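Local coordinates for protein Bug27 (Bordetella pertussis, PDB 2QPQ) that probably binds a small solute in the periplasm, as a Venus-flytrap protein of the Bug family, related to the receptors of tripartite tricarboxylate transporters, at residues A[280-283]-A[284-288]; A[236-239]-A[240-244]; A[185-188]-A[189-193]; A[290-293]-A[294-298]. All blocks are in the same frame, centred on the assembly; numbering follows the deposited sequence.

Contact 1 (A[280-283]-A[284-288]); sequences KMVE and TDIDR
Thr284 turns its hydroxyl back onto the carbonyl of Lys280, one helical turn earlier. Its OG1 is trans to its own C and lies on the side of its N (chi1 -65°), which brings it 2.9 Å from Lys280 O. It donates from above the carbonyl plane, while Thr284 N binds the same oxygen closer to that plane. Two donors of one residue thus grip Lys280 O. A water extends the link: it gives a hydrogen to Thr284 OG1 and accepts one from Lys280 NZ at 2.7 Å. The lysine chain reaches it by bending at chi2 (69°). All of this lies within helix 275-296, the long C-terminal helix of this two-lobed binding protein. The buried face carries Val282 and Ile286, which run alongside each other, with Val282 CG1 3.9 Å from Ile286 CD1. Phe75 and Ala76 of helix 74-81 pack against this face. Asp285 makes a long salt bridge, its OD1 3.6 Å from Arg288 NH1, and its OD2 accepts a hydrogen bond from the indole of Trp229. Asp287 OD1 forms a salt bridge with Lys90. Glu283 OE2 is hydrogen-bonded to Gln279 NE2.

Contact 2 (A[236-239]-A[240-244]); sequences GATP and MAVRQ
Pro239 occupies the N-cap position, and its carbonyl accepts the helical bond from Arg243 N. The bond is 3.0 Å from Arg243 N to Pro239 O, nearly straight at 171°, and lies in the carbonyl plane. The backbone of Thr238 and Pro239 is extended, and helical angles begin at Met240. The chain therefore passes from loop to helix at one residue. The next bond, from Gln244 N to Met240 O, continues the spiral. This is the start of helix 240-254, entered by a short loop after strand 227-235. Thr238 fits its methyl against Val242. Its CG2 is anti to the backbone N, and the hydroxyl on the other branch bonds to Pro235 O. The methyl meets Val242 CG1 at 3.4 Å, closer than two methyl groups normally come, and the two side chains are nearly perpendicular. The other branch of Val242, CG2, lies beside the proline ring, 4.0 Å from Pro239 CD. Arg243 CD passes 3.4 Å from Thr238 O. The bend at chi3 (65°) then turns NE toward Ala95 O, to which it bonds. A water in the guanidinium plane joins Thr238 and Arg243. It donates to Thr238 O at 2.6 Å and accepts from Arg243 NH1 at 3.0 Å. Met240, bent twice, sets its CE over one guanidinium face, near the border of the group.

Contact 3 (A[185-188]-A[189-193]); sequences SSAI and PFIKA
Ala187, Ile188 and Ile191 form the closely packed part of this helical turn. Ala187 CB lies 3.9 Å from Ile191 CD1. The isoleucine CG1 is trans to its own C (chi1 -66°), which leads that branch back over the preceding turn. Ile188 is buried and packs on Leu209 and Leu210. Ile191 N also bonds to Ala187 O, at 3.0 Å. The same oxygen takes a second, weak bond from Phe190 N, whose angle is only 128°.

The helix is kinked at Pro189 and Phe190. The proline nitrogen has no hydrogen to give, and its CD fills that place, 3.5 Å from Ser185 O. Phe190 N makes just its weak bond instead of one to Ser186 O. Regular bonding returns with Ile191 and continues with Lys192 N to Ile188 O, 2.9 Å long and almost straight at 178°. Phe190 turns the edge of its ring to Ser186 O, which lies in the ring plane 3.5 Å from Phe190 CD2.

The solvent side holds the exposed Pro189 and Lys192. The lysine runs beside Ile188, with Lys192 CG 4.0 Å from Ile188 CG2, then bends at chi2, and its NZ bonds to Leu209 O. At the other end Ser185 and Ser186 bond back to Thr183. The Ser186 side chain is about 5 Å from a bound citrate, probably from the crystallisation liquor.

Helix 184-192 follows directly on strand 180-183. Ala187 and Ile191 rest on Val107 of strand 93-109, Ile191 also touches Ala198 of strand 196-201, and Ser186 and Phe190 face helix 165-173.

Contact 4 (A[290-293]-A[294-298]); sequences SALT and KQIGL
Ser290, Ala291 and Leu292 accept the last regular helical bonds, from Lys294, Gln295 and Ile296. Gln295 N lies 3.0 Å from Ala291 O, and Ile296 N 3.2 Å from Leu292 O. After these the pattern changes. Leu298 N reaches back five residues to Thr293 O, 3.0 Å away and in the carbonyl plane. Gly297 takes a positive phi of 71°, which suits glycine. This is a Schellman motif, and it closes helix 275-296 at its C-terminal end.

Two apolar pairs close the turn on different sides. Leu298 comes back over the helix end, its CD2 4.1 Å from Thr293 CG2, and the two side chains cross. Thr293 keeps this methyl trans to its own C, while OG1 (chi1 60°) takes the slot flanked by both N and C and bonds to Phe289 O. On another side Leu292 CD1 lies 4.4 Å from Ile296 CG2.

Among polar side chains, Gln295 stretches back along the preceding turn, and its NE2 lies 3.6 Å from Leu292 CA. Outside, Thr293 and Leu298 pack on Val81 of helix 74-81. Gln295 and Ile296 touch Val151 of helix 141-153.

In the fold
Along the chain the order is contact 3, contact 2, contact 1, contact 4. Contacts 1 and 4 share helix 275-296 and adjoin in sequence, with centres 14 Å apart. Contact 1 lies within this helix and contact 4 at its end. Both reach helix 74-81. Contact 2 starts helix 240-254, its centre 19 Å from that of contact 1. Its Met240 and Arg243 touch Pro275, at the start of the helix shared by contacts 1 and 4. Contact 3 lies across the chain's centre from contacts 1 and 2, 30 and 39 Å away between centres. The long strand 93-109 meets residues of contacts 1, 2 and 3, linking distant parts of this Venus-flytrap fold.

Contact 1 (A[280-283]-A[284-288])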
# COMPACT_ATOMS: atom_id res chain seq x y z
N LYS A 280 0.84 -11.08 12.13
CA LYS A 280 0.49 -12.20 11.28
C LYS A 280 0.29 -11.78 9.81
O LYS A 280 0.75 -12.48 8.90
CB LYS A 280 -0.74 -12.92 11.83
CG LYS A 280 -1.09 -14.29 11.18
CD LYS A 280 -0.08 -15.39 11.51
CE LYS A 280 -0.53 -16.74 10.89
NZ LYS A 280 0.65 -17.62 10.63
N MET A 281 -0.40 -10.65 9.59
CA MET A 281 -0.64 -10.14 8.24
C MET A 281 0.68 -9.84 7.54
O MET A 281 0.85 -10.19 6.38
CB MET A 281 -1.45 -8.84 8.28
CG MET A 281 -2.72 -8.85 9.13
SD MET A 281 -3.61 -7.27 9.08
CE MET A 281 -3.32 -6.87 7.31
N VAL A 282 1.61 -9.19 8.26
CA VAL A 282 2.94 -8.85 7.69
C VAL A 282 3.62 -10.14 7.23
O VAL A 282 4.10 -10.23 6.11
CB VAL A 282 3.86 -8.07 8.70
CG1 VAL A 282 5.33 -7.93 8.17
CG2 VAL A 282 3.29 -6.70 9.03
N GLU A 283 3.67 -11.15 8.09
CA GLU A 283 4.39 -12.40 7.76
C GLU A 283 3.71 -13.19 6.65
O GLU A 283 4.36 -13.72 5.76
CB GLU A 283 4.57 -13.24 9.05
CG GLU A 283 5.55 -12.54 10.00
CD GLU A 283 5.89 -13.36 11.25
OE1 GLU A 283 5.84 -14.60 11.15
OE2 GLU A 283 6.25 -12.75 12.30
N THR A 284 2.39 -13.25 6.70
CA THR A 284 1.60 -13.90 5.65
C THR A 284 1.81 -13.23 4.28
O THR A 284 1.94 -13.92 3.28
CB THR A 284 0.12 -13.87 6.01
OG1 THR A 284 -0.07 -14.66 7.19
CG2 THR A 284 -0.73 -14.41 4.86
N ASP A 285 1.87 -11.90 4.26
CA ASP A 285 2.00 -11.18 3.00
C ASP A 285 3.43 -11.28 2.48
O ASP A 285 3.67 -11.33 1.29
CB ASP A 285 1.55 -9.73 3.14
CG ASP A 285 0.03 -9.56 2.98
OD1 ASP A 285 -0.67 -10.57 2.70
OD2 ASP A 285 -0.47 -8.43 3.09
N ILE A 286 4.39 -11.32 3.39
CA ILE A 286 5.76 -11.55 2.98
C ILE A 286 5.81 -12.85 2.21
O ILE A 286 6.37 -12.89 1.10
CB ILE A 286 6.72 -11.59 4.19
CG1 ILE A 286 6.95 -10.16 4.71
CG2 ILE A 286 8.08 -12.25 3.77
CD1 ILE A 286 7.77 -10.06 5.99
N ASP A 287 5.22 -13.90 2.78
CA ASP A 287 5.24 -15.24 2.16
C ASP A 287 4.53 -15.23 0.81
O ASP A 287 5.01 -15.76 -0.16
CB ASP A 287 4.61 -16.27 3.11
CG ASP A 287 5.48 -16.55 4.35
OD1 ASP A 287 6.69 -16.18 4.38
OD2 ASP A 287 4.94 -17.17 5.30
N ARG A 288 3.37 -14.60 0.77
CA ARG A 288 2.54 -14.58 -0.42
C ARG A 288 3.19 -13.76 -1.55
O ARG A 288 3.21 -14.19 -2.72
CB ARG A 288 1.18 -14.01 -0.02
CG ARG A 288 0.32 -13.54 -1.12
CD ARG A 288 -0.60 -12.51 -0.53
NE ARG A 288 -1.60 -12.18 -1.53
CZ ARG A 288 -2.36 -11.10 -1.50
NH1 ARG A 288 -2.20 -10.20 -0.53
NH2 ARG A 288 -3.25 -10.95 -2.45
O HOH W 1 1.87 -15.77 9.05

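Contact 2 (A[236-239]-A[240-244])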
# COMPACT_ATOMS: atom_id res chain seq x y z
N GLY A 236 11.93 -5.45 16.55
CA GLY A 236 11.50 -6.80 16.86
C GLY A 236 11.48 -7.20 18.33
O GLY A 236 10.59 -7.93 18.74
N ALA A 237 12.41 -6.69 19.14
CA ALA A 237 12.47 -7.06 20.58
C ALA A 237 11.57 -6.21 21.49
O ALA A 237 11.57 -6.38 22.71
CB ALA A 237 13.93 -6.98 21.09
N THR A 238 10.80 -5.28 20.92
CA THR A 238 10.00 -4.37 21.74
C THR A 238 8.97 -5.18 22.49
O THR A 238 8.19 -5.89 21.88
CB THR A 238 9.25 -3.32 20.87
OG1 THR A 238 10.21 -2.66 20.03
CG2 THR A 238 8.60 -2.29 21.78
N PRO A 239 8.96 -5.11 23.83
CA PRO A 239 8.00 -5.94 24.58
C PRO A 239 6.54 -5.67 24.18
O PRO A 239 6.19 -4.57 23.74
CB PRO A 239 8.22 -5.52 26.02
CG PRO A 239 9.67 -5.02 26.03
CD PRO A 239 9.82 -4.29 24.71
N MET A 240 5.71 -6.68 24.31
CA MET A 240 4.31 -6.54 24.00
C MET A 240 3.68 -5.43 24.81
O MET A 240 2.83 -4.71 24.28
CB MET A 240 3.57 -7.87 24.22
CG MET A 240 2.08 -7.85 23.80
SD MET A 240 1.81 -7.38 22.06
CE MET A 240 2.19 -8.90 21.21
N ALA A 241 4.07 -5.24 26.07
CA ALA A 241 3.44 -4.14 26.87
C ALA A 241 3.65 -2.76 26.21
O ALA A 241 2.77 -1.87 26.25
CB ALA A 241 3.95 -4.11 28.30
N VAL A 242 4.84 -2.58 25.66
CA VAL A 242 5.16 -1.35 24.91
C VAL A 242 4.34 -1.27 23.60
O VAL A 242 3.73 -0.25 23.28
CB VAL A 242 6.69 -1.26 24.63
CG1 VAL A 242 7.02 -0.03 23.78
CG2 VAL A 242 7.52 -1.25 25.97
N ARG A 243 4.31 -2.36 22.84
CA ARG A 243 3.49 -2.42 21.61
C ARG A 243 2.01 -2.10 21.89
O ARG A 243 1.34 -1.40 21.11
CB ARG A 243 3.63 -3.81 20.98
CG ARG A 243 5.06 -4.06 20.43
CD ARG A 243 5.28 -5.50 20.10
NE ARG A 243 4.43 -5.95 19.00
CZ ARG A 243 4.27 -7.22 18.66
NH1 ARG A 243 4.86 -8.22 19.33
NH2 ARG A 243 3.48 -7.51 17.65
N GLN A 244 1.52 -2.60 23.02
CA GLN A 244 0.10 -2.37 23.43
C GLN A 244 -0.13 -0.95 23.87
O GLN A 244 -1.16 -0.35 23.53
CB GLN A 244 -0.32 -3.38 24.50
CG GLN A 244 -0.60 -4.70 23.84
CD GLN A 244 -0.85 -5.85 24.80
OE1 GLN A 244 -0.61 -5.76 26.01
NE2 GLN A 244 -1.32 -6.95 24.24
O HOH W 2 6.78 -8.11 21.61

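Contact 3 (A[185-188]-A[189-193])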
# COMPACT_ATOMS: atom_id res chain seq x y z
N SER A 185 -7.31 5.91 -3.53
CA SER A 185 -7.26 7.26 -2.97
C SER A 185 -6.73 8.33 -3.96
O SER A 185 -7.32 9.42 -4.05
CB SER A 185 -6.40 7.24 -1.71
OG SER A 185 -5.19 6.56 -2.00
N SER A 186 -5.64 8.02 -4.67
CA SER A 186 -5.14 8.90 -5.75
C SER A 186 -6.14 9.09 -6.89
O SER A 186 -6.28 10.20 -7.42
CB SER A 186 -3.78 8.44 -6.32
OG SER A 186 -3.81 7.16 -6.94
N ALA A 187 -6.85 8.03 -7.25
CA ALA A 187 -7.65 7.99 -8.48
C ALA A 187 -9.06 8.53 -8.29
O ALA A 187 -9.67 9.05 -9.25
CB ALA A 187 -7.74 6.59 -8.98
N ILE A 188 -9.58 8.38 -7.08
CA ILE A 188 -11.02 8.63 -6.85
C ILE A 188 -11.46 10.04 -7.32
O ILE A 188 -12.43 10.13 -8.05
CB ILE A 188 -11.50 8.25 -5.38
CG1 ILE A 188 -11.73 6.74 -5.28
CG2 ILE A 188 -12.84 8.89 -5.04
CD1 ILE A 188 -11.91 6.25 -3.84
N PRO A 189 -10.72 11.11 -6.97
CA PRO A 189 -11.19 12.41 -7.50
C PRO A 189 -11.37 12.48 -9.02
O PRO A 189 -12.27 13.17 -9.50
CB PRO A 189 -10.10 13.41 -7.06
CG PRO A 189 -9.29 12.73 -6.02
CD PRO A 189 -9.52 11.25 -6.12
N PHE A 190 -10.51 11.78 -9.77
CA PHE A 190 -10.54 11.81 -11.23
C PHE A 190 -11.64 10.95 -11.80
O PHE A 190 -12.24 11.29 -12.84
CB PHE A 190 -9.17 11.40 -11.80
CG PHE A 190 -8.07 12.29 -11.33
CD1 PHE A 190 -7.91 13.55 -11.88
CD2 PHE A 190 -7.27 11.90 -10.27
CE1 PHE A 190 -6.92 14.41 -11.43
CE2 PHE A 190 -6.26 12.75 -9.81
CZ PHE A 190 -6.10 14.00 -10.37
N ILE A 191 -11.91 9.86 -11.09
CA ILE A 191 -12.97 8.94 -11.47
C ILE A 191 -14.32 9.65 -11.27
O ILE A 191 -15.14 9.65 -12.19
CB ILE A 191 -12.91 7.64 -10.69
CG1 ILE A 191 -11.63 6.86 -11.03
CG2 ILE A 191 -14.16 6.76 -10.99
CD1 ILE A 191 -11.37 5.70 -10.11
N LYS A 192 -14.51 10.30 -10.12
CA LYS A 192 -15.75 11.10 -9.88
C LYS A 192 -15.97 12.21 -10.91
O LYS A 192 -17.11 12.44 -11.38
CB LYS A 192 -15.73 11.71 -8.48
CG LYS A 192 -15.57 10.72 -7.33
CD LYS A 192 -16.80 9.86 -7.11
CE LYS A 192 -16.81 9.20 -5.73
NZ LYS A 192 -18.04 8.35 -5.54
N ALA A 193 -14.88 12.90 -11.25
CA ALA A 193 -14.85 13.94 -12.29
C ALA A 193 -15.10 13.41 -13.71
O ALA A 193 -15.30 14.20 -14.64
CB ALA A 193 -13.52 14.69 -12.24

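Contact 4 (A[290-293]-A[294-298])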
# COMPACT_ATOMS: atom_id res chain seq x y z
N SER A 290 6.34 -13.04 -1.83
CA SER A 290 7.61 -13.67 -2.24
C SER A 290 7.34 -14.75 -3.26
O SER A 290 8.11 -14.93 -4.22
CB SER A 290 8.35 -14.23 -1.02
OG SER A 290 9.14 -13.17 -0.50
N ALA A 291 6.25 -15.47 -3.05
CA ALA A 291 5.83 -16.53 -3.97
C ALA A 291 5.50 -15.97 -5.38
O ALA A 291 5.94 -16.50 -6.42
CB ALA A 291 4.64 -17.27 -3.39
N LEU A 292 4.71 -14.90 -5.40
CA LEU A 292 4.36 -14.20 -6.63
C LEU A 292 5.58 -13.66 -7.36
O LEU A 292 5.71 -13.86 -8.56
CB LEU A 292 3.38 -13.05 -6.33
CG LEU A 292 2.95 -12.19 -7.54
CD1 LEU A 292 2.25 -13.04 -8.63
CD2 LEU A 292 2.07 -11.04 -7.04
N THR A 293 6.45 -12.93 -6.67
CA THR A 293 7.60 -12.32 -7.34
C THR A 293 8.67 -13.38 -7.74
O THR A 293 9.44 -13.16 -8.68
CB THR A 293 8.23 -11.18 -6.52
OG1 THR A 293 8.68 -11.67 -5.25
CG2 THR A 293 7.25 -10.07 -6.30
N LYS A 294 8.68 -14.51 -7.04
CA LYS A 294 9.46 -15.68 -7.50
C LYS A 294 8.90 -16.24 -8.83
O LYS A 294 9.66 -16.42 -9.77
CB LYS A 294 9.59 -16.75 -6.42
CG LYS A 294 10.80 -17.69 -6.55
CD LYS A 294 10.76 -18.76 -5.45
CE LYS A 294 11.09 -20.16 -5.95
NZ LYS A 294 11.37 -21.05 -4.75
N GLN A 295 7.58 -16.45 -8.92
CA GLN A 295 6.93 -16.88 -10.18
C GLN A 295 7.33 -16.01 -11.38
O GLN A 295 7.74 -16.52 -12.43
CB GLN A 295 5.42 -16.81 -10.10
CG GLN A 295 4.72 -17.76 -9.17
CD GLN A 295 3.19 -17.54 -9.17
OE1 GLN A 295 2.52 -17.79 -10.18
NE2 GLN A 295 2.65 -17.05 -8.05
N ILE A 296 7.19 -14.70 -11.22
CA ILE A 296 7.39 -13.76 -12.32
C ILE A 296 8.87 -13.35 -12.47
O ILE A 296 9.22 -12.64 -13.39
CB ILE A 296 6.48 -12.47 -12.18
CG1 ILE A 296 6.91 -11.63 -10.98
CG2 ILE A 296 4.99 -12.83 -12.08
CD1 ILE A 296 6.23 -10.28 -10.91
N GLY A 297 9.72 -13.76 -11.53
CA GLY A 297 11.14 -13.47 -11.62
C GLY A 297 11.57 -12.03 -11.40
O GLY A 297 12.53 -11.56 -12.02
N LEU A 298 10.87 -11.33 -10.51
CA LEU A 298 11.11 -9.90 -10.30
C LEU A 298 12.15 -9.66 -9.22
O LEU A 298 11.99 -10.13 -8.10
CB LEU A 298 9.79 -9.18 -9.93
CG LEU A 298 9.89 -7.70 -9.55
CD1 LEU A 298 10.26 -6.80 -10.72
CD2 LEU A 298 8.58 -7.26 -8.94